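Local coordinates for CysE, serine acetyltransferase (Brucella abortus, PDB 4HZD), which catalyses the transfer of an acetyl group from acetyl-coenzyme A to L-serine, the step that feeds cysteine biosynthesis, at the interface of chains A and B. Numbering follows the deposited sequence. Chains: chain A/B, CysE, serine acetyltransferase.

The interface of chains A and B. Residues chain A 104-105, 168; chain B 140, 143, 153, 155.
A:His168 and B:Asp153 meet across two subunits of this left-handed beta-helix enzyme, forming the His-Asp dyad of serine acetyltransferases, hexapeptide-repeat enzymes in which the histidine is the general base for the serine hydroxyl. ND1 of A:His168 gives a nearly straight hydrogen bond (165° at H) to OD2 of B:Asp153, 2.7 Å away. The acceptor lies in the imidazole plane, yet the N-H comes down on the carboxylate from above its plane. This contact should fix the rotation of the ring. Two waters also touch OD2; water 1 bridges to the backbone O of A:His168.

A:Tyr105 runs outward from CB, with CG anti to the carbonyl carbon (chi1 -57°), and its ring points at chain B. Its CD1 and CE1 edge sits over the rim of one face of B:Tyr140, edge-to-face with the planes 65° apart; CE1 of A:Tyr105 lies 3.9 Å from CE1 of B:Tyr140. OE1 of B:Gln143 comes up in plane at the CE1/CZ edge. At the tip, phenol and amide meet end to end. NE2 of B:Gln143 donates to OH of A:Tyr105 at 2.7 Å, through a bent bond with the hydroxyl tilted from the amide plane. OE1 of B:Gln143, 3.1 Å from OH of A:Tyr105, may accept in return, though water 2, bridging this OH to OD2 of B:Asp153, competes for the unseen hydrogen.

B:Gln143 is the second-shell support: its extended chain brings NE2 within 3.0 Å of OD1 of B:Asp153, a hydrogen bond on the syn side, a little out of the carboxylate plane, which should steady it. Beside the tyrosine, NE2 of B:His155 donates in its ring plane to the backbone O of A:Ala104 at 3.2 Å, and CD2 of B:His155 packs against the alanine CB.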
# COMPACT_ATOMS: atom_id res chain seq x y z
N ALA A 104 27.72 -19.19 5.98
CA ALA A 104 26.61 -19.33 5.05
C ALA A 104 26.48 -18.18 4.05
O ALA A 104 25.76 -18.30 3.07
CB ALA A 104 25.30 -19.49 5.83
N TYR A 105 27.16 -17.06 4.33
CA TYR A 105 27.08 -15.84 3.50
C TYR A 105 28.48 -15.35 3.19
O TYR A 105 29.32 -15.33 4.09
CB TYR A 105 26.26 -14.73 4.22
CG TYR A 105 24.87 -15.21 4.54
CD1 TYR A 105 23.90 -15.30 3.55
CD2 TYR A 105 24.57 -15.66 5.82
CE1 TYR A 105 22.64 -15.80 3.82
CE2 TYR A 105 23.32 -16.17 6.12
CZ TYR A 105 22.35 -16.23 5.12
OH TYR A 105 21.10 -16.73 5.41
N HIS A 168 20.26 -15.78 12.67
CA HIS A 168 18.87 -16.35 12.47
C HIS A 168 17.82 -15.55 13.19
O HIS A 168 16.82 -15.20 12.58
CB HIS A 168 18.78 -17.86 12.82
CG HIS A 168 19.75 -18.72 12.04
ND1 HIS A 168 19.77 -18.76 10.69
CD2 HIS A 168 20.77 -19.59 12.48
CE1 HIS A 168 20.76 -19.59 10.27
NE2 HIS A 168 21.37 -20.10 11.36
N TYR B 140 18.41 -15.09 -1.78
CA TYR B 140 18.57 -14.59 -0.41
C TYR B 140 17.41 -13.68 -0.04
O TYR B 140 16.95 -13.66 1.11
CB TYR B 140 19.88 -13.81 -0.23
CG TYR B 140 21.17 -14.61 -0.33
CD1 TYR B 140 21.25 -15.95 0.11
CD2 TYR B 140 22.32 -14.02 -0.86
CE1 TYR B 140 22.46 -16.66 0.00
CE2 TYR B 140 23.51 -14.72 -0.97
CZ TYR B 140 23.58 -16.03 -0.54
OH TYR B 140 24.80 -16.68 -0.67
N GLN B 143 14.60 -16.00 0.95
CA GLN B 143 14.96 -16.56 2.27
C GLN B 143 14.68 -15.53 3.37
O GLN B 143 14.09 -15.85 4.40
CB GLN B 143 16.45 -16.95 2.34
CG GLN B 143 16.89 -17.38 3.75
CD GLN B 143 18.41 -17.49 3.89
OE1 GLN B 143 19.16 -17.06 3.01
NE2 GLN B 143 18.86 -18.12 4.97
N ASP B 153 13.48 -19.84 8.50
CA ASP B 153 14.77 -19.40 7.94
C ASP B 153 15.43 -20.64 7.33
O ASP B 153 16.03 -21.48 8.04
CB ASP B 153 15.63 -18.70 9.02
CG ASP B 153 17.01 -18.38 8.55
OD1 ASP B 153 17.34 -18.89 7.46
OD2 ASP B 153 17.76 -17.62 9.23
N HIS B 155 18.07 -21.93 4.45
CA HIS B 155 19.08 -21.55 3.49
C HIS B 155 18.75 -22.09 2.11
O HIS B 155 18.35 -23.25 1.97
CB HIS B 155 20.46 -22.01 3.91
CG HIS B 155 21.57 -21.37 3.12
ND1 HIS B 155 21.88 -21.74 1.85
CD2 HIS B 155 22.41 -20.30 3.42
CE1 HIS B 155 22.89 -20.98 1.40
NE2 HIS B 155 23.22 -20.12 2.36
O HOH W 1 16.45 -15.26 9.97
O HOH W 2 19.44 -16.04 7.55